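Local coordinates for TqaA (Penicillium aethiopicum, PDB 5DLK), which acts as a fungal nonribosomal peptide synthetase, represented here by its terminal condensation-like domain, which probably releases the peptide product by macrocyclization, at residues D50-T55 and F208-Y213; F67-T73 and V170-I176; P332-T336 and H352-Y357; P418-I424 and V437-V443. All coordinates share one frame. Where two conformers were deposited one is given. Numbering follows the deposited sequence.

Contact 1 (D50-T55 and F208-Y213)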
# COMPACT_ATOMS: atom_id res chain seq x y z
N ASP A 50 11.50 -6.28 19.31
CA ASP A 50 10.12 -5.96 19.65
C ASP A 50 9.18 -7.00 19.07
O ASP A 50 9.56 -7.81 18.21
CB ASP A 50 9.73 -4.57 19.14
CG ASP A 50 8.74 -3.84 20.07
OD1 ASP A 50 7.97 -4.50 20.81
OD2 ASP A 50 8.74 -2.59 20.07
N LEU A 51 7.94 -6.99 19.56
CA LEU A 51 6.91 -7.83 18.99
C LEU A 51 5.60 -7.05 19.08
O LEU A 51 5.22 -6.61 20.17
CB LEU A 51 6.83 -9.18 19.71
CG LEU A 51 6.06 -10.29 18.99
CD1 LEU A 51 6.45 -11.65 19.53
CD2 LEU A 51 4.56 -10.06 19.12
N LEU A 52 4.95 -6.87 17.94
CA LEU A 52 3.70 -6.09 17.86
C LEU A 52 2.66 -6.81 17.01
O LEU A 52 3.01 -7.63 16.17
CB LEU A 52 3.95 -4.70 17.27
CG LEU A 52 5.00 -3.82 17.93
CD1 LEU A 52 6.33 -3.96 17.19
CD2 LEU A 52 4.55 -2.38 17.98
N PRO A 53 1.37 -6.48 17.19
CA PRO A 53 0.42 -7.04 16.23
C PRO A 53 0.69 -6.44 14.85
O PRO A 53 1.15 -5.29 14.78
CB PRO A 53 -0.95 -6.58 16.78
CG PRO A 53 -0.67 -6.18 18.23
CD PRO A 53 0.73 -5.64 18.21
N ALA A 54 0.44 -7.21 13.80
CA ALA A 54 0.41 -6.66 12.46
C ALA A 54 -0.93 -5.92 12.30
O ALA A 54 -1.94 -6.34 12.87
CB ALA A 54 0.54 -7.75 11.44
N THR A 55 -0.95 -4.84 11.52
CA THR A 55 -2.20 -4.10 11.33
C THR A 55 -3.12 -4.83 10.37
O THR A 55 -2.69 -5.71 9.61
CB THR A 55 -1.95 -2.70 10.78
OG1 THR A 55 -1.43 -2.81 9.44
CG2 THR A 55 -0.96 -1.94 11.65
N PHE A 208 8.26 2.00 11.87
CA PHE A 208 6.84 1.67 11.82
C PHE A 208 6.31 1.31 13.20
O PHE A 208 5.18 1.64 13.55
CB PHE A 208 6.62 0.53 10.82
CG PHE A 208 5.18 0.21 10.60
CD1 PHE A 208 4.33 1.16 10.03
CD2 PHE A 208 4.67 -1.02 10.97
CE1 PHE A 208 2.99 0.87 9.84
CE2 PHE A 208 3.33 -1.32 10.78
CZ PHE A 208 2.49 -0.38 10.22
N ALA A 209 7.12 0.64 14.02
CA ALA A 209 6.68 0.31 15.38
C ALA A 209 6.27 1.58 16.14
O ALA A 209 5.29 1.57 16.89
CB ALA A 209 7.76 -0.45 16.14
N HIS A 210 6.98 2.69 15.92
CA HIS A 210 6.67 3.93 16.63
C HIS A 210 5.36 4.57 16.16
O HIS A 210 4.70 5.29 16.91
CB HIS A 210 7.83 4.92 16.47
CG HIS A 210 9.12 4.40 17.01
ND1 HIS A 210 10.35 4.74 16.46
CD2 HIS A 210 9.39 3.56 18.03
CE1 HIS A 210 11.30 4.13 17.13
NE2 HIS A 210 10.75 3.40 18.09
N TYR A 211 5.00 4.32 14.92
CA TYR A 211 3.68 4.69 14.42
C TYR A 211 2.60 3.93 15.19
O TYR A 211 1.61 4.53 15.64
CB TYR A 211 3.60 4.39 12.93
CG TYR A 211 2.26 4.68 12.28
CD1 TYR A 211 1.93 5.96 11.88
CD2 TYR A 211 1.35 3.65 12.04
CE1 TYR A 211 0.71 6.22 11.26
CE2 TYR A 211 0.13 3.91 11.44
CZ TYR A 211 -0.18 5.19 11.05
OH TYR A 211 -1.38 5.45 10.44
N LEU A 212 2.81 2.63 15.36
CA LEU A 212 1.87 1.78 16.07
C LEU A 212 1.73 2.19 17.55
O LEU A 212 0.61 2.26 18.07
CB LEU A 212 2.27 0.32 15.95
CG LEU A 212 2.24 -0.25 14.52
CD1 LEU A 212 2.52 -1.74 14.52
CD2 LEU A 212 0.90 0.07 13.85
N TYR A 213 2.85 2.46 18.22
CA TYR A 213 2.77 2.92 19.62
C TYR A 213 2.03 4.25 19.73
O TYR A 213 1.21 4.45 20.64
CB TYR A 213 4.18 3.05 20.23
CG TYR A 213 4.81 1.70 20.52
CD1 TYR A 213 4.20 0.81 21.40
CD2 TYR A 213 6.00 1.32 19.91
CE1 TYR A 213 4.77 -0.44 21.66
CE2 TYR A 213 6.58 0.08 20.17
CZ TYR A 213 5.96 -0.79 21.05
OH TYR A 213 6.51 -2.02 21.32
O HOH W 1 4.83 -4.31 21.74
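The end of a strand and the loop after it pack across a helix, with a 54° angle between the strand and helix axes. Asp50 comes first. Asp50 OD2 accepts a hydrogen bond of 2.6 Å from Tyr213 OH, and Asp50 OD1 is held by Leu51 N at 2.8 Å and by the backbone N of Phe21. Leu51 turns its side chain away from the helix. Its carbonyl still takes part, because water 1 donates to Leu51 O at 2.8 Å and to Tyr213 OH at 2.9 Å. Leu52 is the main apolar residue of the strand. Leu52 CD2 sits over the face of the Tyr213 ring, 4.1 Å from the centroid, in a CH-pi contact. Leu52 CD1 reaches Ala209 CB at 3.9 Å. The O of Pro53 lies 3.8 Å from Leu212 CD1. Thr55 closes the segment. Thr55 CG2 meets Leu212 CD2 at 3.5 Å and Phe208 CZ at 4.0 Å. The Thr55 side chain also N-caps the following helix 56-63, and Thr55 N donates to Gln58 OE1. This is structural packing within the condensation-like domain. Helix 208-218 covers an edge strand, 47-53, of a three-stranded antiparallel sheet. On the sheet side, strand 108-115 pairs with strand 47-53, and Gln111 touches both Phe208 and Leu212.

Contact 2 (F67-T73 and V170-I176)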
# COMPACT_ATOMS: atom_id res chain seq x y z
N PHE A 67 3.77 -8.78 -3.18
CA PHE A 67 5.20 -9.02 -3.07
C PHE A 67 5.87 -8.39 -4.29
O PHE A 67 5.42 -8.59 -5.42
CB PHE A 67 5.43 -10.52 -2.99
CG PHE A 67 6.85 -10.94 -2.70
CD1 PHE A 67 7.53 -10.45 -1.60
CD2 PHE A 67 7.45 -11.92 -3.49
CE1 PHE A 67 8.85 -10.89 -1.32
CE2 PHE A 67 8.75 -12.36 -3.23
CZ PHE A 67 9.45 -11.84 -2.15
N HIS A 68 6.91 -7.60 -4.05
CA HIS A 68 7.57 -6.85 -5.12
C HIS A 68 9.05 -7.16 -5.16
O HIS A 68 9.67 -7.43 -4.14
CB HIS A 68 7.41 -5.35 -4.92
CG HIS A 68 6.07 -4.82 -5.32
ND1 HIS A 68 4.90 -5.18 -4.67
CD2 HIS A 68 5.70 -3.98 -6.32
CE1 HIS A 68 3.88 -4.58 -5.26
NE2 HIS A 68 4.34 -3.83 -6.25
N SER A 69 9.60 -7.10 -6.37
CA SER A 69 11.04 -7.04 -6.58
C SER A 69 11.34 -5.71 -7.24
O SER A 69 10.96 -5.50 -8.40
CB SER A 69 11.52 -8.20 -7.45
OG SER A 69 12.94 -8.14 -7.61
N TYR A 70 12.01 -4.82 -6.52
CA TYR A 70 12.39 -3.54 -7.08
C TYR A 70 13.80 -3.67 -7.67
O TYR A 70 14.75 -3.96 -6.95
CB TYR A 70 12.34 -2.44 -6.02
CG TYR A 70 10.92 -2.08 -5.63
CD1 TYR A 70 10.07 -1.51 -6.57
CD2 TYR A 70 10.44 -2.32 -4.35
CE1 TYR A 70 8.76 -1.19 -6.24
CE2 TYR A 70 9.12 -1.99 -4.01
CZ TYR A 70 8.30 -1.43 -4.97
OH TYR A 70 6.99 -1.08 -4.66
N ASN A 71 13.90 -3.44 -8.97
CA ASN A 71 15.08 -3.85 -9.74
C ASN A 71 15.84 -2.66 -10.30
O ASN A 71 15.27 -1.82 -11.00
CB ASN A 71 14.67 -4.76 -10.89
CG ASN A 71 13.85 -5.93 -10.43
OD1 ASN A 71 14.00 -6.40 -9.31
ND2 ASN A 71 12.95 -6.40 -11.30
N TRP A 72 17.14 -2.60 -10.02
CA TRP A 72 17.96 -1.50 -10.47
C TRP A 72 19.07 -2.00 -11.38
O TRP A 72 19.96 -2.70 -10.93
CB TRP A 72 18.56 -0.78 -9.27
CG TRP A 72 17.51 -0.17 -8.38
CD1 TRP A 72 17.04 -0.67 -7.20
CD2 TRP A 72 16.79 1.03 -8.63
NE1 TRP A 72 16.07 0.17 -6.69
CE2 TRP A 72 15.90 1.22 -7.55
CE3 TRP A 72 16.81 1.98 -9.66
CZ2 TRP A 72 15.06 2.32 -7.47
CZ3 TRP A 72 15.96 3.07 -9.58
CH2 TRP A 72 15.09 3.23 -8.49
N THR A 73 19.00 -1.63 -12.66
CA THR A 73 20.05 -2.02 -13.61
C THR A 73 21.10 -0.93 -13.62
O THR A 73 20.82 0.21 -13.98
CB THR A 73 19.49 -2.24 -15.02
OG1 THR A 73 18.44 -3.21 -14.98
CG2 THR A 73 20.59 -2.75 -15.96
N VAL A 170 25.21 -4.68 -13.98
CA VAL A 170 24.82 -5.35 -12.75
C VAL A 170 23.33 -5.06 -12.48
O VAL A 170 22.87 -3.97 -12.78
CB VAL A 170 25.71 -4.87 -11.59
CG1 VAL A 170 25.03 -5.00 -10.26
CG2 VAL A 170 27.06 -5.60 -11.59
N VAL A 171 22.58 -6.03 -11.96
CA VAL A 171 21.22 -5.74 -11.49
C VAL A 171 21.15 -5.99 -9.99
O VAL A 171 21.53 -7.05 -9.51
CB VAL A 171 20.14 -6.60 -12.21
CG1 VAL A 171 18.73 -6.32 -11.62
CG2 VAL A 171 20.15 -6.32 -13.70
N LEU A 172 20.68 -4.98 -9.25
CA LEU A 172 20.44 -5.10 -7.83
C LEU A 172 18.94 -5.23 -7.62
O LEU A 172 18.21 -4.41 -8.16
CB LEU A 172 20.97 -3.89 -7.08
CG LEU A 172 20.51 -3.69 -5.64
CD1 LEU A 172 21.15 -4.71 -4.72
CD2 LEU A 172 20.83 -2.27 -5.20
N THR A 173 18.48 -6.25 -6.89
CA THR A 173 17.05 -6.30 -6.57
C THR A 173 16.79 -6.31 -5.06
O THR A 173 17.57 -6.81 -4.25
CB THR A 173 16.35 -7.53 -7.22
OG1 THR A 173 16.55 -8.70 -6.42
CG2 THR A 173 16.89 -7.77 -8.64
N ILE A 174 15.66 -5.70 -4.71
CA ILE A 174 15.21 -5.62 -3.33
C ILE A 174 13.83 -6.25 -3.29
O ILE A 174 12.92 -5.73 -3.93
CB ILE A 174 15.17 -4.15 -2.86
CG1 ILE A 174 16.43 -3.42 -3.32
CG2 ILE A 174 14.94 -4.06 -1.35
CD1 ILE A 174 16.41 -1.90 -3.09
N GLN A 175 13.68 -7.37 -2.59
CA GLN A 175 12.37 -8.00 -2.46
C GLN A 175 11.72 -7.51 -1.18
O GLN A 175 12.40 -7.21 -0.21
CB GLN A 175 12.49 -9.53 -2.48
CG GLN A 175 12.89 -10.06 -3.84
CD GLN A 175 12.96 -11.56 -3.89
OE1 GLN A 175 12.66 -12.25 -2.91
NE2 GLN A 175 13.35 -12.09 -5.05
N ILE A 176 10.39 -7.39 -1.20
CA ILE A 176 9.71 -6.77 -0.07
C ILE A 176 8.20 -7.05 -0.15
O ILE A 176 7.62 -7.09 -1.24
CB ILE A 176 10.01 -5.24 -0.01
CG1 ILE A 176 9.41 -4.58 1.24
CG2 ILE A 176 9.59 -4.53 -1.30
CD1 ILE A 176 9.88 -3.14 1.47
O HOH W 2 5.26 -5.62 -2.01
O HOH W 3 14.43 -10.37 -7.13
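Three hydrogen-bonded pairs join these antiparallel strands. His68 N donates to Ile176 O at 2.9 Å, and Ile176 N to His68 O at 3.0 Å. Tyr70 N reaches Ile174 O at 2.9 Å, and Ile174 N reaches Tyr70 O at 3.0 Å. Trp72 N to Leu172 O (2.8 Å) and Leu172 N to Trp72 O (2.9 Å) complete the set. The Phe67, Ser69, Asn71 and Thr73 backbones bond strand 407-415 instead. Water 2 gives Ile176 O a further donor at 2.9 Å and lies 2.7 Å from His68 ND1. On the face with Ser69 and Gln175, Ser69 OG donates to Asn71 OD1 at 2.7 Å. Water 3 links Ser69 OG, Thr173 OG1 and Gln175 NE2. That amide also bonds Asp144. The other face carries His68, Tyr70 and Trp72, with Tyr70 CE2 3.7 Å from Ile176 CG2. The side chain of Tyr70 lies about 7 Å from Gly183, a phosphopantetheine-binding residue. The two are adjacent inner strands of a mixed five-stranded sheet, typical of chloramphenicol acetyltransferase-like condensation domains.

Contact 3 (P332-T336 and H352-Y357)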
# COMPACT_ATOMS: atom_id res chain seq x y z
N PRO A 332 -14.20 3.38 5.21
CA PRO A 332 -15.45 3.75 4.52
C PRO A 332 -15.49 5.20 4.08
O PRO A 332 -15.11 6.11 4.81
CB PRO A 332 -16.54 3.50 5.58
CG PRO A 332 -15.84 2.77 6.71
CD PRO A 332 -14.44 3.20 6.66
N LEU A 333 -15.99 5.39 2.87
CA LEU A 333 -16.30 6.70 2.35
C LEU A 333 -17.79 6.70 2.10
O LEU A 333 -18.30 5.84 1.38
CB LEU A 333 -15.53 6.98 1.04
CG LEU A 333 -15.83 8.34 0.42
CD1 LEU A 333 -15.43 9.47 1.39
CD2 LEU A 333 -15.09 8.46 -0.91
N ARG A 334 -18.49 7.65 2.71
CA ARG A 334 -19.93 7.77 2.55
C ARG A 334 -20.28 8.98 1.71
O ARG A 334 -19.79 10.09 1.99
CB ARG A 334 -20.61 7.88 3.92
CG ARG A 334 -22.13 7.98 3.83
CD ARG A 334 -22.73 8.12 5.23
NE ARG A 334 -24.18 8.03 5.20
CZ ARG A 334 -24.94 8.10 6.28
NH1 ARG A 334 -24.37 8.25 7.47
NH2 ARG A 334 -26.26 8.00 6.18
N VAL A 335 -21.13 8.79 0.71
CA VAL A 335 -21.58 9.89 -0.13
C VAL A 335 -23.10 9.90 -0.12
O VAL A 335 -23.75 8.92 -0.49
CB VAL A 335 -21.03 9.78 -1.57
CG1 VAL A 335 -21.56 10.91 -2.46
CG2 VAL A 335 -19.51 9.75 -1.53
N THR A 336 -23.67 11.03 0.29
CA THR A 336 -25.11 11.12 0.47
C THR A 336 -25.65 12.21 -0.45
O THR A 336 -25.28 13.39 -0.31
CB THR A 336 -25.50 11.45 1.90
OG1 THR A 336 -25.21 12.83 2.15
CG2 THR A 336 -24.73 10.59 2.88
N HIS A 352 -19.07 17.96 -1.79
CA HIS A 352 -19.52 17.03 -0.75
C HIS A 352 -18.57 15.84 -0.64
O HIS A 352 -18.18 15.45 0.46
CB HIS A 352 -20.95 16.55 -1.03
CG HIS A 352 -21.41 15.45 -0.12
ND1 HIS A 352 -21.63 15.64 1.23
CD2 HIS A 352 -21.71 14.15 -0.37
CE1 HIS A 352 -22.02 14.49 1.77
NE2 HIS A 352 -22.10 13.58 0.82
N THR A 353 -18.20 15.26 -1.78
CA THR A 353 -17.33 14.08 -1.77
C THR A 353 -16.00 14.43 -1.12
O THR A 353 -15.43 13.64 -0.35
CB THR A 353 -17.12 13.54 -3.21
OG1 THR A 353 -18.40 13.15 -3.73
CG2 THR A 353 -16.21 12.32 -3.21
N GLN A 354 -15.52 15.64 -1.39
CA GLN A 354 -14.23 16.01 -0.85
C GLN A 354 -14.31 16.17 0.67
O GLN A 354 -13.47 15.68 1.40
CB GLN A 354 -13.68 17.28 -1.50
CG GLN A 354 -12.22 17.57 -1.11
CD GLN A 354 -11.50 18.34 -2.20
OE1 GLN A 354 -11.35 17.85 -3.33
NE2 GLN A 354 -11.09 19.57 -1.89
N THR A 355 -15.36 16.83 1.16
CA THR A 355 -15.45 16.96 2.60
C THR A 355 -15.78 15.62 3.28
O THR A 355 -15.41 15.41 4.43
CB THR A 355 -16.46 18.06 3.00
OG1 THR A 355 -17.72 17.80 2.40
CG2 THR A 355 -15.99 19.40 2.48
N GLN A 356 -16.41 14.68 2.58
CA GLN A 356 -16.64 13.36 3.18
C GLN A 356 -15.33 12.60 3.40
O GLN A 356 -15.29 11.65 4.18
CB GLN A 356 -17.61 12.53 2.32
CG GLN A 356 -19.05 13.06 2.41
CD GLN A 356 -19.60 12.98 3.84
OE1 GLN A 356 -19.57 13.95 4.59
NE2 GLN A 356 -20.13 11.81 4.20
N TYR A 357 -14.27 13.04 2.71
CA TYR A 357 -12.91 12.57 3.01
C TYR A 357 -12.23 13.45 4.08
O TYR A 357 -11.65 12.93 5.02
CB TYR A 357 -12.09 12.57 1.71
CG TYR A 357 -10.59 12.58 1.92
CD1 TYR A 357 -9.94 11.52 2.56
CD2 TYR A 357 -9.82 13.63 1.43
CE1 TYR A 357 -8.56 11.52 2.73
CE2 TYR A 357 -8.44 13.63 1.60
CZ TYR A 357 -7.83 12.58 2.25
OH TYR A 357 -6.45 12.60 2.41
O HOH W 4 -14.14 8.72 5.15
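Two hydrogen bonds tie the helix side chains to the strand backbone. Gln356 NE2 donates to Arg334 O at 2.8 Å, and Thr336 N donates to His352 NE2 at 3.0 Å. The reason lies in the fold: strand 329-336 is an edge strand of a mixed six-stranded sheet in the condensation-like domain. Leu333 and Val335 bond to strand 303-310, so Arg334 O and Thr336 N face outward, where the helix supplies their partners. The axes run roughly antiparallel, at 147°. The guanidinium of Arg334 leads away, to the backbone carbonyls of Tyr235 and Asp237 and to a salt bridge with Asp303. Packing follows the polar contacts. Val335 CG1 lies 3.9 Å from His352 CD2, and Leu333 CD1 lies 3.9 Å from Gln356 CB. Helix 283-299 covers Leu333, Val335 and Thr353. Next along the helix, Tyr357 binds phosphopantetheine in a structure of this protein, with Thr282 and Asn311 nearby. Water 4 donates to Pro332 O at 2.8 Å and to Gln356 O at 3.3 Å.

Contact 4 (P418-I424 and V437-V443)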
# COMPACT_ATOMS: atom_id res chain seq x y z
N PRO A 418 -6.17 -10.10 -5.51
CA PRO A 418 -7.36 -9.76 -4.72
C PRO A 418 -8.14 -10.98 -4.26
O PRO A 418 -8.06 -12.04 -4.88
CB PRO A 418 -8.22 -8.94 -5.71
CG PRO A 418 -7.27 -8.39 -6.70
CD PRO A 418 -6.16 -9.44 -6.83
N LEU A 419 -8.91 -10.82 -3.19
CA LEU A 419 -9.80 -11.88 -2.74
C LEU A 419 -11.20 -11.66 -3.35
O LEU A 419 -11.36 -11.83 -4.56
CB LEU A 419 -9.83 -11.92 -1.21
CG LEU A 419 -8.41 -12.05 -0.62
CD1 LEU A 419 -8.43 -12.14 0.91
CD2 LEU A 419 -7.69 -13.26 -1.24
N ASP A 420 -12.19 -11.26 -2.57
CA ASP A 420 -13.53 -11.08 -3.14
C ASP A 420 -13.81 -9.63 -3.56
O ASP A 420 -14.80 -9.36 -4.23
CB ASP A 420 -14.61 -11.53 -2.16
CG ASP A 420 -14.61 -13.04 -1.94
OD1 ASP A 420 -14.30 -13.78 -2.90
OD2 ASP A 420 -14.92 -13.47 -0.81
N GLU A 421 -12.93 -8.71 -3.17
CA GLU A 421 -13.14 -7.28 -3.45
C GLU A 421 -12.72 -6.84 -4.86
O GLU A 421 -11.92 -7.50 -5.54
CB GLU A 421 -12.38 -6.44 -2.42
CG GLU A 421 -10.86 -6.35 -2.67
CD GLU A 421 -10.10 -7.62 -2.30
OE1 GLU A 421 -10.67 -8.46 -1.58
OE2 GLU A 421 -8.93 -7.76 -2.72
N VAL A 422 -13.26 -5.70 -5.28
CA VAL A 422 -12.87 -5.06 -6.53
C VAL A 422 -12.06 -3.83 -6.16
O VAL A 422 -12.46 -3.06 -5.29
CB VAL A 422 -14.10 -4.67 -7.39
CG1 VAL A 422 -13.67 -3.81 -8.60
CG2 VAL A 422 -14.84 -5.91 -7.83
N TRP A 423 -10.89 -3.69 -6.78
CA TRP A 423 -10.08 -2.48 -6.66
C TRP A 423 -10.20 -1.59 -7.88
O TRP A 423 -10.17 -2.08 -9.01
CB TRP A 423 -8.59 -2.84 -6.47
CG TRP A 423 -8.30 -3.65 -5.28
CD1 TRP A 423 -8.44 -5.00 -5.14
CD2 TRP A 423 -7.80 -3.16 -4.02
NE1 TRP A 423 -8.05 -5.38 -3.86
CE2 TRP A 423 -7.67 -4.27 -3.16
CE3 TRP A 423 -7.47 -1.89 -3.53
CZ2 TRP A 423 -7.20 -4.15 -1.84
CZ3 TRP A 423 -7.00 -1.78 -2.23
CH2 TRP A 423 -6.88 -2.90 -1.40
N ILE A 424 -10.32 -0.28 -7.65
CA ILE A 424 -10.19 0.69 -8.72
C ILE A 424 -9.01 1.58 -8.39
O ILE A 424 -9.07 2.32 -7.42
CB ILE A 424 -11.44 1.56 -8.91
CG1 ILE A 424 -12.64 0.69 -9.33
CG2 ILE A 424 -11.16 2.65 -9.98
CD1 ILE A 424 -13.96 1.45 -9.41
N VAL A 437 -8.79 -1.38 -13.18
CA VAL A 437 -9.63 -2.25 -12.36
C VAL A 437 -8.88 -3.54 -12.10
O VAL A 437 -8.31 -4.14 -13.04
CB VAL A 437 -10.98 -2.55 -13.05
CG1 VAL A 437 -11.77 -3.58 -12.24
CG2 VAL A 437 -11.78 -1.25 -13.26
N CYS A 438 -8.86 -3.97 -10.84
CA CYS A 438 -8.20 -5.23 -10.48
C CYS A 438 -9.13 -6.08 -9.63
O CYS A 438 -9.57 -5.66 -8.54
CB CYS A 438 -6.89 -4.97 -9.72
SG CYS A 438 -5.97 -6.50 -9.39
N ALA A 439 -9.44 -7.26 -10.13
CA ALA A 439 -10.34 -8.16 -9.42
C ALA A 439 -10.19 -9.56 -9.95
O ALA A 439 -9.84 -9.76 -11.11
CB ALA A 439 -11.81 -7.69 -9.56
N ASN A 440 -10.51 -10.53 -9.11
CA ASN A 440 -10.55 -11.91 -9.57
C ASN A 440 -11.64 -12.11 -10.63
O ASN A 440 -12.72 -11.54 -10.52
CB ASN A 440 -10.77 -12.84 -8.39
CG ASN A 440 -10.59 -14.29 -8.77
OD1 ASN A 440 -11.50 -14.90 -9.28
ND2 ASN A 440 -9.41 -14.82 -8.53
N SER A 441 -11.37 -12.95 -11.64
CA SER A 441 -12.27 -13.11 -12.76
C SER A 441 -13.60 -13.73 -12.35
O SER A 441 -14.59 -13.62 -13.06
CB SER A 441 -11.61 -13.97 -13.85
OG SER A 441 -11.22 -15.21 -13.29
N ARG A 442 -13.61 -14.40 -11.20
CA ARG A 442 -14.85 -14.96 -10.67
C ARG A 442 -15.75 -13.86 -10.13
O ARG A 442 -16.97 -13.98 -10.15
CB ARG A 442 -14.59 -15.97 -9.56
CG ARG A 442 -13.90 -17.26 -9.94
CD ARG A 442 -13.38 -17.89 -8.65
NE ARG A 442 -13.34 -16.85 -7.62
CZ ARG A 442 -12.94 -17.01 -6.37
NH1 ARG A 442 -12.52 -18.20 -5.95
NH2 ARG A 442 -12.96 -15.97 -5.53
N VAL A 443 -15.13 -12.81 -9.61
CA VAL A 443 -15.85 -11.69 -9.02
C VAL A 443 -16.31 -10.74 -10.10
O VAL A 443 -17.47 -10.32 -10.14
CB VAL A 443 -14.97 -10.94 -8.00
CG1 VAL A 443 -15.69 -9.68 -7.48
CG2 VAL A 443 -14.60 -11.86 -6.87
O HOH W 5 -7.36 -12.87 -7.42
O HOH W 6 -11.51 -9.97 -6.57
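This is the open end of a beta hairpin, formed by strands 422-428 and 433-440 of the mixed six-stranded sheet. The strand axes are antiparallel at 169°. Trp423 and Cys438 make a hydrogen-bonded pair: Trp423 N donates to Cys438 O at 3.0 Å, and Cys438 N to Trp423 O at 2.9 Å. At the next hydrogen-bonding position, Glu421 and Asn440, a water bridges instead. Water 6 accepts from Asn440 N at 2.8 Å and donates to Glu421 O and Leu419 O, both at 2.7 Å. Glu421 OE2 holds Trp423 NE1 at 2.8 Å and Leu419 N at 3.1 Å, and it pairs with Arg64. Pro418 CG rests on Cys438 SG at 3.5 Å. On the other side, Val422 CG2 touches Ala439 CB and Val443 CG1, each at 3.9 Å, while helix 446-465 covers Val422 and Val437. A long salt bridge of 3.7 Å runs from Asp420 OD1 to Arg442 NH2. An Asx turn ends the second strand, with Arg442 N donating to Asn440 OD1 at 2.9 Å.

All four contacts lie in one condensation-like domain, and none touches another. Along the chain, both segments of contact 2 fall between those of contact 1. Contacts 3 and 4 follow in series. Contacts 1 and 2 involve different sheets, the three-stranded and the five-stranded one, with centres about 26 Å apart. Contacts 3 and 4 share the six-stranded sheet, centres about 23 Å apart: contact 3 lies on an edge strand, 329-336, contact 4 on the hairpin 422-440. Contacts 2 and 3 are furthest apart, centres about 38 Å, on opposite sides of the chain's centre. Strand 407-415 pairs with strand 67-75 before the chain returns to the six-stranded sheet, crossing between the domain's two lobes.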